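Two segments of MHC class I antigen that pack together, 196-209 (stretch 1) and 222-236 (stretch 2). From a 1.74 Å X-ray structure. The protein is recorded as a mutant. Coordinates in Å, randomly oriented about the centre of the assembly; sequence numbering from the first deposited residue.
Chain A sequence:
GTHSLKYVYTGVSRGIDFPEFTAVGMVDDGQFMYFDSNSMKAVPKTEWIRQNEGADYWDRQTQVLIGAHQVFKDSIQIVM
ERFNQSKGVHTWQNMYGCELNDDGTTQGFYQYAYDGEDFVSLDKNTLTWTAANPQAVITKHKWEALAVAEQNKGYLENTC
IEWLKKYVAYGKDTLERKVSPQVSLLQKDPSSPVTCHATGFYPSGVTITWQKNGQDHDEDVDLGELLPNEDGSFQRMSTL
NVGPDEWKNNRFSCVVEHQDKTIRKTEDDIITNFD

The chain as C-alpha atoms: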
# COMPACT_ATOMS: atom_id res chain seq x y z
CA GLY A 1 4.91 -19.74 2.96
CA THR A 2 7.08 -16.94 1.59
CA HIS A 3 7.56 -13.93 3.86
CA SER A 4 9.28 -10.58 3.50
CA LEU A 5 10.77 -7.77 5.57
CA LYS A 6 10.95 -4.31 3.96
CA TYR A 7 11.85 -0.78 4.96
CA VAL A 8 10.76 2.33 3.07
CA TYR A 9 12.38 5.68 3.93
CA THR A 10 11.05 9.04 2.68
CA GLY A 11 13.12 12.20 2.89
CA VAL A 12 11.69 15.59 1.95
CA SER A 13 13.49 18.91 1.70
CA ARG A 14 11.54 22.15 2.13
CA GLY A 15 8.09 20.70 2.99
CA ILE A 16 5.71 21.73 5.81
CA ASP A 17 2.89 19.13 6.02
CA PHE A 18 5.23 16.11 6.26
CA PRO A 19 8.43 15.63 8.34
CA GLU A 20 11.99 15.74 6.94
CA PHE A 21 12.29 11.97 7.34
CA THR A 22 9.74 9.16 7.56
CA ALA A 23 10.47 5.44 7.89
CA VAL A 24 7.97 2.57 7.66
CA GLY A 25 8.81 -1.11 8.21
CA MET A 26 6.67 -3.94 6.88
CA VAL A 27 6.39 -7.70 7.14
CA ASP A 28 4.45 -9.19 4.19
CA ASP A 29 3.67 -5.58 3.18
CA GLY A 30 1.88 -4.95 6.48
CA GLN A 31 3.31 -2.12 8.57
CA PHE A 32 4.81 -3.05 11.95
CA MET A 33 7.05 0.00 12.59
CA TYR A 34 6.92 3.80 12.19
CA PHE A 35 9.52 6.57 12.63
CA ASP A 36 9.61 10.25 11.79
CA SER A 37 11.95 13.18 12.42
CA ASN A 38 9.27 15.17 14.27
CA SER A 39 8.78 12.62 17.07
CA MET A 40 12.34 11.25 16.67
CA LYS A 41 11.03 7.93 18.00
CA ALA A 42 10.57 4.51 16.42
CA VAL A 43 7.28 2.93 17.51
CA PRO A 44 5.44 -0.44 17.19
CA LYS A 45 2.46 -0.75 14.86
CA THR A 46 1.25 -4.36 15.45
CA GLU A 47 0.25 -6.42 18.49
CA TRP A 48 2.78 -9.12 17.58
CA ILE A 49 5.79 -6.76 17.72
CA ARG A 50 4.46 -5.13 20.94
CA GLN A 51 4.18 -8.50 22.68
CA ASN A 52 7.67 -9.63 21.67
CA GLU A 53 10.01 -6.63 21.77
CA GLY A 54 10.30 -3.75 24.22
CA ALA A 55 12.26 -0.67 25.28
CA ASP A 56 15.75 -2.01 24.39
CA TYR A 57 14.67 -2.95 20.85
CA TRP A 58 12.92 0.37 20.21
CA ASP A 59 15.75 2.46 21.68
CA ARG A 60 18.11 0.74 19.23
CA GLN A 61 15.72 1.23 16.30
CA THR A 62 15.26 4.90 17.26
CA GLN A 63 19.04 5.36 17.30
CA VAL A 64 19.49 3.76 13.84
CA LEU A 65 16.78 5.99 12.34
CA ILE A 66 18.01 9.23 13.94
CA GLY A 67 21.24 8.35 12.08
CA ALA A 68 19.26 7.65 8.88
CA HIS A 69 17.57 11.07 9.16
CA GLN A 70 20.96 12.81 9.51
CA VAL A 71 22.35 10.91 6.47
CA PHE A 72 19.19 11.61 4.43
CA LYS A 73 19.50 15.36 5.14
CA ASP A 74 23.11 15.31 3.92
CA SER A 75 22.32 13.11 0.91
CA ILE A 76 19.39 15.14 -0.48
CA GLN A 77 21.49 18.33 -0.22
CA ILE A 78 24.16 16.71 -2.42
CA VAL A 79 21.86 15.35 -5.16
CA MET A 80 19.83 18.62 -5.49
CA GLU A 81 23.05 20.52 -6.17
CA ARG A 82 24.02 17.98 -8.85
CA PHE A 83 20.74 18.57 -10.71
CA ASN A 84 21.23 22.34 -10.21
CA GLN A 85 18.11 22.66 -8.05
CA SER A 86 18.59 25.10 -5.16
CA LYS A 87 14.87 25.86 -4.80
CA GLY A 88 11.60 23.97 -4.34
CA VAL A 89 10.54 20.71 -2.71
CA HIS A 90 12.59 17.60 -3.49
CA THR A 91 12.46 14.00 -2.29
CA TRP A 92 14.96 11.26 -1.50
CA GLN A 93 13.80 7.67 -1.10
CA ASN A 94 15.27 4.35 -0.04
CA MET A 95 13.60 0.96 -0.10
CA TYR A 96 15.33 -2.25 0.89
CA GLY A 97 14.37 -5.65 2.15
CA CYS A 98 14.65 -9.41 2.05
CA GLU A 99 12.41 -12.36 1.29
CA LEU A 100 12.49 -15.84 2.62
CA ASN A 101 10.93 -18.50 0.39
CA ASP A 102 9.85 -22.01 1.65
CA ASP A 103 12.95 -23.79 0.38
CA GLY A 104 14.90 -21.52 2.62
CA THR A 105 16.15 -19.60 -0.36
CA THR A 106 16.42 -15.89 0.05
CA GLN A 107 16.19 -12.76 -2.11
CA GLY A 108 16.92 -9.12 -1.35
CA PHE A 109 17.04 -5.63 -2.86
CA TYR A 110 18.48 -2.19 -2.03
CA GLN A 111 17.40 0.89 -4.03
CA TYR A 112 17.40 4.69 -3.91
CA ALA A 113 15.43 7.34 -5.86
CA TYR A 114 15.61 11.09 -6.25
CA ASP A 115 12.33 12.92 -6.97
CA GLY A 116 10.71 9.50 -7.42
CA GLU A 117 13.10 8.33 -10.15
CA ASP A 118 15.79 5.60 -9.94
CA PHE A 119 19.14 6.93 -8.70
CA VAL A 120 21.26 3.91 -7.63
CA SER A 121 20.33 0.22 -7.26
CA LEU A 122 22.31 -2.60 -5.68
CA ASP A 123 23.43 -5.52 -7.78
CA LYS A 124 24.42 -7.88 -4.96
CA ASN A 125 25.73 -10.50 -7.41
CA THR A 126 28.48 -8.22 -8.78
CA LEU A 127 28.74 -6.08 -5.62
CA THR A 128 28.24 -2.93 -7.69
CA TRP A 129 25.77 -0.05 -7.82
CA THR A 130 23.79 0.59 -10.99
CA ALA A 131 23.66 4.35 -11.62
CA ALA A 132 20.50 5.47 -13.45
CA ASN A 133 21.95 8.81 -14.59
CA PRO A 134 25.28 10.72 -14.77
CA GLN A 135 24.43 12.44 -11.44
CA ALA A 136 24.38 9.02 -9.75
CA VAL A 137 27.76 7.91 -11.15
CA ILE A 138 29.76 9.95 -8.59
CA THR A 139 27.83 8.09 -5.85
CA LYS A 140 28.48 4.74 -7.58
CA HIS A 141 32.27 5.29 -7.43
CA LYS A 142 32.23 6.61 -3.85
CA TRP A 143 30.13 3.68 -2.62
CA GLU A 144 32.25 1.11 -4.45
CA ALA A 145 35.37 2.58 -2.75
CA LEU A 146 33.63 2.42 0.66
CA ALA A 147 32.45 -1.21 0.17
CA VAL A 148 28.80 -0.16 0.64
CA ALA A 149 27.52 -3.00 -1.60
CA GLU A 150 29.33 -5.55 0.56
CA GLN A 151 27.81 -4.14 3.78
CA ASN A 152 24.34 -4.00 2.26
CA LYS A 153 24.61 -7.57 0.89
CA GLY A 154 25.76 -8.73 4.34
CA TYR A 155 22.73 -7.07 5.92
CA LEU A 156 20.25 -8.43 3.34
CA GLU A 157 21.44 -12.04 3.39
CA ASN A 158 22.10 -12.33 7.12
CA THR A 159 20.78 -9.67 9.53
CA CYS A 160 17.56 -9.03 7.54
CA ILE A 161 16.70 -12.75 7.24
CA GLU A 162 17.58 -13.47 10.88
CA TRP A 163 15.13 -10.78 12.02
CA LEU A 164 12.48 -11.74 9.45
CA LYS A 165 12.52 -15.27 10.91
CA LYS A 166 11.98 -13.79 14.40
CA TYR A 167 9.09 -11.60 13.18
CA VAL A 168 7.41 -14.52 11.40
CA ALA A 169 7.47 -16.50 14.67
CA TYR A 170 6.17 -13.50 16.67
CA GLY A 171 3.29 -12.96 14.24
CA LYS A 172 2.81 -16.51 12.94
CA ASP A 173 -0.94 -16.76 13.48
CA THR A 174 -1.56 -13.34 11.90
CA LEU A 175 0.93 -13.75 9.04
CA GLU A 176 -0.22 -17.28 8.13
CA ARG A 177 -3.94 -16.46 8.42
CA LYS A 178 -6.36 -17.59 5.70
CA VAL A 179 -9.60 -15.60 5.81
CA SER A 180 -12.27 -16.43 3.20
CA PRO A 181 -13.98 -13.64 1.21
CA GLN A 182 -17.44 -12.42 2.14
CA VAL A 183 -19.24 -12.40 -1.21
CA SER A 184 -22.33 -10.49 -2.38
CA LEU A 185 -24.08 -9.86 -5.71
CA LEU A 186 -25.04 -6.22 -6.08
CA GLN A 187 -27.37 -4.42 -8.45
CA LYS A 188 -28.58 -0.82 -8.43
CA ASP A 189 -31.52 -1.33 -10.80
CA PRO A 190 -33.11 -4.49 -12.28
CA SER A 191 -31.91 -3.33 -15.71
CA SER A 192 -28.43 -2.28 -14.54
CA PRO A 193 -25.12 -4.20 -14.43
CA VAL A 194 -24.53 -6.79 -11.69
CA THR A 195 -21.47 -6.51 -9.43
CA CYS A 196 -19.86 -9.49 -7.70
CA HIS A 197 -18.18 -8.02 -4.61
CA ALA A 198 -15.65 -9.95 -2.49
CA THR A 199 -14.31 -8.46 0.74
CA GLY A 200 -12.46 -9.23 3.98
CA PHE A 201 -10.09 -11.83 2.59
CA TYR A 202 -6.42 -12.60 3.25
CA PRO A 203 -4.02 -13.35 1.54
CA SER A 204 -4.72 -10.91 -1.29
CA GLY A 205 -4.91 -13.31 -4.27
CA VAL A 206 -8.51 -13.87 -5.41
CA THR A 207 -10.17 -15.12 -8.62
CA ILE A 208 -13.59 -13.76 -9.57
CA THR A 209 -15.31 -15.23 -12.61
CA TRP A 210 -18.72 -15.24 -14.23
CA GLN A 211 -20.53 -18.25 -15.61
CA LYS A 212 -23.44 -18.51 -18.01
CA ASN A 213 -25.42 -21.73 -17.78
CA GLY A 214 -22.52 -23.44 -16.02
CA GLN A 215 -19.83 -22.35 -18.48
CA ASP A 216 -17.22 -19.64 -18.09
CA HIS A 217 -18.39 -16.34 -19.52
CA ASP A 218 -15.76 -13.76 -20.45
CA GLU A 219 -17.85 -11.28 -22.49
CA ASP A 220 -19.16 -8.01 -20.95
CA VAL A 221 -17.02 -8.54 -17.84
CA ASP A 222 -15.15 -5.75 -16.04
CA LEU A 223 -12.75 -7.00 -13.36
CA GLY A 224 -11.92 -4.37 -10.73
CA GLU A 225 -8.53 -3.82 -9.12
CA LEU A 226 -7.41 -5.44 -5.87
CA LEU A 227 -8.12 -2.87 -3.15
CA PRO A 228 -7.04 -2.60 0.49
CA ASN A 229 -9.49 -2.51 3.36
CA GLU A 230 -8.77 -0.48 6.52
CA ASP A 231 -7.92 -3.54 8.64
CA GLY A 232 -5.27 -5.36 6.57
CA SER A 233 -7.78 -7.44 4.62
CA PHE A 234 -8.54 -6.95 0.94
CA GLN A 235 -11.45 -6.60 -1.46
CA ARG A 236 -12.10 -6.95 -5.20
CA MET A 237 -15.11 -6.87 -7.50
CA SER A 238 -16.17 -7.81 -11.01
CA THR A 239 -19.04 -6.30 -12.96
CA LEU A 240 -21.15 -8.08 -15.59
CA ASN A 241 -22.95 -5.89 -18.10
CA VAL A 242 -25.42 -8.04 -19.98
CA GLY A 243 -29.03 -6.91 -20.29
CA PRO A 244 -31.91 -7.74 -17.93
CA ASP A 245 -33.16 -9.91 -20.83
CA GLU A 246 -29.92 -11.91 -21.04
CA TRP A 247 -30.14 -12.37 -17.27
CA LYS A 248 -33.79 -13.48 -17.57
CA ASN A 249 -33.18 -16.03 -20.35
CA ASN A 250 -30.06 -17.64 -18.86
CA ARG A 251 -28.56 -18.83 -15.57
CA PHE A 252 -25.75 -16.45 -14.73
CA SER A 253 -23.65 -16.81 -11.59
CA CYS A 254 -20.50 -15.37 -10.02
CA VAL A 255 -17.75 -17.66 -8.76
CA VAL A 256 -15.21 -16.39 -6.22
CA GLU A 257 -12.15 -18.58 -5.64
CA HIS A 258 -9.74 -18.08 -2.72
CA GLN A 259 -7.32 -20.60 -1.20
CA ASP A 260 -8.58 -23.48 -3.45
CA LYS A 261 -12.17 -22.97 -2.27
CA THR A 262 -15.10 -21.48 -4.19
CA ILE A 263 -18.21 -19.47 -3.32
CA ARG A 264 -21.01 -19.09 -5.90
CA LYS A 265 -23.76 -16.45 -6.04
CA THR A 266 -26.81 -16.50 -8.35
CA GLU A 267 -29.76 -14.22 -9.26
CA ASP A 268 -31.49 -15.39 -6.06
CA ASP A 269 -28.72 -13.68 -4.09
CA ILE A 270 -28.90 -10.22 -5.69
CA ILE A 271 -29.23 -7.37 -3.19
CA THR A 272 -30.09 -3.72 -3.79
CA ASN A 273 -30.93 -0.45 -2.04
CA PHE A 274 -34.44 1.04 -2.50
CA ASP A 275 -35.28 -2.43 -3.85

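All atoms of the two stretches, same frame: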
# COMPACT_ATOMS: atom_id res chain seq x y z
N CYS A 196 -20.27 -8.47 -8.66
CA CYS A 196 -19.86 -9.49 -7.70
C CYS A 196 -18.75 -8.93 -6.82
O CYS A 196 -17.64 -8.69 -7.30
CB CYS A 196 -19.39 -10.74 -8.44
SG CYS A 196 -18.94 -12.14 -7.40
N HIS A 197 -19.06 -8.71 -5.55
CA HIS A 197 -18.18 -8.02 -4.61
C HIS A 197 -17.66 -9.01 -3.58
O HIS A 197 -18.44 -9.68 -2.90
CB HIS A 197 -18.95 -6.89 -3.93
CG HIS A 197 -18.15 -6.12 -2.92
ND1 HIS A 197 -17.22 -5.17 -3.28
CD2 HIS A 197 -18.14 -6.16 -1.57
CE1 HIS A 197 -16.67 -4.66 -2.19
NE2 HIS A 197 -17.21 -5.24 -1.14
N ALA A 198 -16.33 -9.08 -3.46
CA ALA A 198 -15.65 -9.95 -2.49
C ALA A 198 -14.83 -9.10 -1.55
O ALA A 198 -14.04 -8.27 -2.00
CB ALA A 198 -14.76 -10.95 -3.21
N THR A 199 -15.01 -9.29 -0.24
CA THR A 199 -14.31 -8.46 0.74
C THR A 199 -13.88 -9.24 1.99
O THR A 199 -14.45 -10.28 2.32
CB THR A 199 -15.15 -7.24 1.17
OG1 THR A 199 -14.31 -6.28 1.83
CG2 THR A 199 -16.30 -7.63 2.11
N GLY A 200 -12.86 -8.72 2.67
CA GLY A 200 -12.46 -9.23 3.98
C GLY A 200 -11.52 -10.41 3.93
O GLY A 200 -11.33 -11.10 4.94
N PHE A 201 -10.92 -10.66 2.78
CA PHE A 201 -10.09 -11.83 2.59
C PHE A 201 -8.60 -11.56 2.76
O PHE A 201 -8.12 -10.43 2.56
CB PHE A 201 -10.39 -12.52 1.25
CG PHE A 201 -10.24 -11.62 0.05
CD1 PHE A 201 -9.00 -11.47 -0.56
CD2 PHE A 201 -11.33 -10.93 -0.47
CE1 PHE A 201 -8.86 -10.65 -1.67
CE2 PHE A 201 -11.19 -10.11 -1.58
CZ PHE A 201 -9.95 -9.96 -2.18
N TYR A 202 -7.88 -12.60 3.16
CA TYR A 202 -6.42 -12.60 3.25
C TYR A 202 -5.96 -14.04 3.08
O TYR A 202 -6.59 -14.94 3.64
CB TYR A 202 -5.97 -12.05 4.60
CG TYR A 202 -4.49 -11.76 4.67
CD1 TYR A 202 -3.58 -12.75 5.04
CD2 TYR A 202 -4.00 -10.49 4.36
CE1 TYR A 202 -2.22 -12.49 5.10
CE2 TYR A 202 -2.64 -10.21 4.42
CZ TYR A 202 -1.76 -11.21 4.79
OH TYR A 202 -0.41 -10.95 4.85
N PRO A 203 -4.87 -14.28 2.31
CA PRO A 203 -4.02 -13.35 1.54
C PRO A 203 -4.75 -12.69 0.37
O PRO A 203 -5.91 -13.00 0.10
CB PRO A 203 -2.88 -14.25 1.03
CG PRO A 203 -2.96 -15.51 1.81
CD PRO A 203 -4.41 -15.67 2.17
N SER A 204 -4.05 -11.80 -0.34
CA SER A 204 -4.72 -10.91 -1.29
C SER A 204 -5.16 -11.53 -2.62
O SER A 204 -6.03 -10.98 -3.29
CB SER A 204 -3.85 -9.67 -1.55
OG SER A 204 -2.74 -10.01 -2.36
N GLY A 205 -4.56 -12.65 -3.01
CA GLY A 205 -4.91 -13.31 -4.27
C GLY A 205 -6.33 -13.85 -4.30
O GLY A 205 -6.70 -14.66 -3.44
N VAL A 206 -7.13 -13.40 -5.26
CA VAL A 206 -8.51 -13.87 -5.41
C VAL A 206 -8.89 -13.98 -6.90
O VAL A 206 -8.42 -13.19 -7.72
CB VAL A 206 -9.51 -12.99 -4.62
CG1 VAL A 206 -9.72 -11.62 -5.27
CG2 VAL A 206 -10.85 -13.70 -4.45
N THR A 207 -9.71 -14.97 -7.24
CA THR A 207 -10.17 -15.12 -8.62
C THR A 207 -11.68 -14.99 -8.67
O THR A 207 -12.40 -15.77 -8.05
CB THR A 207 -9.70 -16.46 -9.24
OG1 THR A 207 -8.27 -16.53 -9.18
CG2 THR A 207 -10.14 -16.57 -10.69
N ILE A 208 -12.16 -13.98 -9.41
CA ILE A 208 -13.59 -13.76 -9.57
C ILE A 208 -13.92 -14.03 -11.03
O ILE A 208 -13.30 -13.46 -11.93
CB ILE A 208 -14.01 -12.32 -9.19
CG1 ILE A 208 -13.57 -12.00 -7.76
CG2 ILE A 208 -15.51 -12.14 -9.35
CD1 ILE A 208 -13.82 -10.57 -7.33
N THR A 209 -14.89 -14.90 -11.26
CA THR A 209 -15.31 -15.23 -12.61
C THR A 209 -16.83 -15.23 -12.72
O THR A 209 -17.54 -15.33 -11.72
CB THR A 209 -14.80 -16.61 -13.07
OG1 THR A 209 -15.25 -17.61 -12.17
CG2 THR A 209 -13.27 -16.64 -13.15
N ASP A 222 -16.11 -6.77 -16.46
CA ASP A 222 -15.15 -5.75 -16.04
C ASP A 222 -14.61 -6.08 -14.66
O ASP A 222 -15.27 -5.85 -13.65
CB ASP A 222 -15.82 -4.36 -16.06
CG ASP A 222 -14.88 -3.25 -15.60
OD1 ASP A 222 -13.65 -3.41 -15.69
OD2 ASP A 222 -15.40 -2.20 -15.17
N LEU A 223 -13.40 -6.63 -14.62
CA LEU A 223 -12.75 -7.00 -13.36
C LEU A 223 -12.06 -5.80 -12.71
O LEU A 223 -11.18 -5.17 -13.30
CB LEU A 223 -11.74 -8.13 -13.58
CG LEU A 223 -10.95 -8.67 -12.38
CD1 LEU A 223 -11.86 -9.28 -11.34
CD2 LEU A 223 -9.91 -9.68 -12.85
N GLY A 224 -12.49 -5.48 -11.49
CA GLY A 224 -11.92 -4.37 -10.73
C GLY A 224 -10.54 -4.68 -10.19
O GLY A 224 -10.09 -5.83 -10.22
N GLU A 225 -9.86 -3.65 -9.70
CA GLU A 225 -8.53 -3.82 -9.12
C GLU A 225 -8.63 -4.39 -7.71
O GLU A 225 -9.66 -4.22 -7.04
CB GLU A 225 -7.78 -2.49 -9.10
CG GLU A 225 -7.61 -1.85 -10.47
CD GLU A 225 -7.06 -0.44 -10.42
OE1 GLU A 225 -6.62 0.06 -11.47
OE2 GLU A 225 -7.07 0.18 -9.33
N LEU A 226 -7.57 -5.06 -7.27
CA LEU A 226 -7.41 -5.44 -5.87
C LEU A 226 -7.30 -4.16 -5.04
O LEU A 226 -6.51 -3.27 -5.37
CB LEU A 226 -6.15 -6.30 -5.69
CG LEU A 226 -5.76 -6.75 -4.28
CD1 LEU A 226 -6.78 -7.72 -3.69
CD2 LEU A 226 -4.38 -7.39 -4.29
N LEU A 227 -8.10 -4.07 -3.98
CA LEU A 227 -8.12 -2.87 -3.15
C LEU A 227 -7.94 -3.21 -1.68
O LEU A 227 -8.46 -4.23 -1.22
CB LEU A 227 -9.43 -2.12 -3.32
CG LEU A 227 -9.78 -1.51 -4.68
CD1 LEU A 227 -11.23 -1.04 -4.67
CD2 LEU A 227 -8.84 -0.37 -5.04
N PRO A 228 -7.22 -2.35 -0.94
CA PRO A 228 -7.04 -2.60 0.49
C PRO A 228 -8.24 -2.16 1.32
O PRO A 228 -8.84 -1.11 1.06
CB PRO A 228 -5.83 -1.74 0.84
CG PRO A 228 -5.92 -0.59 -0.11
CD PRO A 228 -6.48 -1.16 -1.39
N ASN A 229 -8.59 -2.97 2.31
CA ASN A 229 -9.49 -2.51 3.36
C ASN A 229 -8.68 -1.77 4.44
O ASN A 229 -7.46 -1.67 4.34
CB ASN A 229 -10.29 -3.67 3.94
CG ASN A 229 -11.44 -4.09 3.03
OD1 ASN A 229 -12.03 -3.26 2.33
ND2 ASN A 229 -11.76 -5.39 3.03
N GLU A 230 -9.38 -1.27 5.45
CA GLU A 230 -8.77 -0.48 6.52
C GLU A 230 -8.05 -1.33 7.57
O GLU A 230 -7.26 -0.81 8.35
CB GLU A 230 -9.83 0.40 7.20
CG GLU A 230 -10.65 -0.26 8.31
CD GLU A 230 -11.67 -1.28 7.82
OE1 GLU A 230 -12.28 -1.95 8.67
OE2 GLU A 230 -11.88 -1.42 6.59
N ASP A 231 -8.32 -2.64 7.56
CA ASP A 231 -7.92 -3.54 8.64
C ASP A 231 -6.88 -4.58 8.23
O ASP A 231 -6.64 -5.54 8.97
CB ASP A 231 -9.17 -4.23 9.22
CG ASP A 231 -9.88 -5.13 8.20
OD1 ASP A 231 -9.49 -5.14 7.01
OD2 ASP A 231 -10.83 -5.83 8.58
N GLY A 232 -6.27 -4.41 7.06
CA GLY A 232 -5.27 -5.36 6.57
C GLY A 232 -5.82 -6.44 5.66
O GLY A 232 -5.05 -7.18 5.03
N SER A 233 -7.15 -6.55 5.59
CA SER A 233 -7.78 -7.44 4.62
C SER A 233 -7.92 -6.73 3.28
O SER A 233 -7.56 -5.56 3.14
CB SER A 233 -9.15 -7.94 5.12
OG SER A 233 -10.13 -6.90 5.10
N PHE A 234 -8.44 -7.46 2.30
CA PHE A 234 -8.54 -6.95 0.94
C PHE A 234 -9.93 -7.13 0.37
O PHE A 234 -10.74 -7.89 0.91
CB PHE A 234 -7.54 -7.66 0.05
CG PHE A 234 -6.12 -7.31 0.37
CD1 PHE A 234 -5.40 -8.05 1.31
CD2 PHE A 234 -5.52 -6.22 -0.24
CE1 PHE A 234 -4.09 -7.71 1.62
CE2 PHE A 234 -4.21 -5.87 0.07
CZ PHE A 234 -3.50 -6.61 1.00
N GLN A 235 -10.21 -6.41 -0.72
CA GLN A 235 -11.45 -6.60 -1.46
C GLN A 235 -11.20 -6.49 -2.96
O GLN A 235 -10.18 -5.96 -3.39
CB GLN A 235 -12.53 -5.61 -0.99
CG GLN A 235 -12.25 -4.15 -1.30
CD GLN A 235 -13.50 -3.30 -1.14
OE1 GLN A 235 -14.20 -3.02 -2.12
NE2 GLN A 235 -13.81 -2.92 0.09
N ARG A 236 -12.14 -7.02 -3.74
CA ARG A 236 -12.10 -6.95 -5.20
C ARG A 236 -13.50 -7.21 -5.72
O ARG A 236 -14.29 -7.92 -5.10
CB ARG A 236 -11.13 -7.98 -5.78
CG ARG A 236 -10.67 -7.67 -7.19
CD ARG A 236 -9.50 -8.54 -7.63
NE ARG A 236 -9.00 -8.11 -8.93
CZ ARG A 236 -7.86 -8.52 -9.48
NH1 ARG A 236 -7.08 -9.38 -8.85
NH2 ARG A 236 -7.51 -8.05 -10.68
O HOH W 1 -6.44 -10.63 -6.16

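This contact is an antiparallel pairing of two strands, interrupted by a beta bulge and flanked by apolar packing and one bridging water. Strand 196-199 runs at 172° to strand 234-236, and their axes approach to 4.7 Å. Together the two stretches bury 726 Å².

Ala 198 and Arg 236 form a hydrogen-bonded pair. Ala 198 N donates to Arg 236 O at 2.9 Å, and Arg 236 N donates to Ala 198 O at 2.9 Å. Both bonds are nearly straight. Next to them, Thr 199 and Gln 235 form a non-hydrogen-bonded pair, with their CA atoms 4.1 Å apart.

The register then shifts by one residue. Phe 234 O accepts from two successive amides: Gly 200 N at 2.9 Å and, more weakly, Phe 201 N at 3.3 Å. Phe 234 N returns a bond to Phe 201 O at 3.0 Å. Gly 200 has a phi of 85°, a value that favours glycine.

The side chains of Thr 199 and Gln 235 share one face of the sheet. There, Asn 229 ND2 donates to Thr 199 OG1 at 3.0 Å and to Ser 233 OG at 3.0 Å. Asn 229 OD1 accepts from Gln 235 NE2 at 2.9 Å. Asn 229 thus links the turn before Phe 234 to both strands. Gln 235 OE1 lies 3.0 Å from His 197 CE1, at the edge of the imidazole ring.

Ala 198, Phe 201, Phe 234 and Arg 236 direct their side chains to the other face. Phe 201 CE1 packs 3.7 Å from Phe 234 CB and 4.1 Å from Leu 226 CD1. Ser 204 covers one face of the Phe 234 ring: its CB is 3.6 Å from the ring centroid and 12° off the normal, a CH-pi contact. Tyr 202 CD2 meets Phe 234 CE1 at 3.9 Å, near the plane of the Phe 234 ring.

Arg 236 has the largest area covered by the other stretch, 105 Å². Its side chain is extended, and its CD lies 3.9 Å from Val 206 CG1. Arg 236 NE donates to Gly 224 O at 2.8 Å, within its own stretch. Arg 236 NH1 donates to water 1 at 3.0 Å. That water also accepts from Val 206 N at 3.0 Å and donates to Ser 204 O at 2.9 Å, so it joins the arginine to the backbone of Ser 204 and Val 206. Farther along, Ile 208 CD1 approaches Arg 236 CB at 4.0 Å.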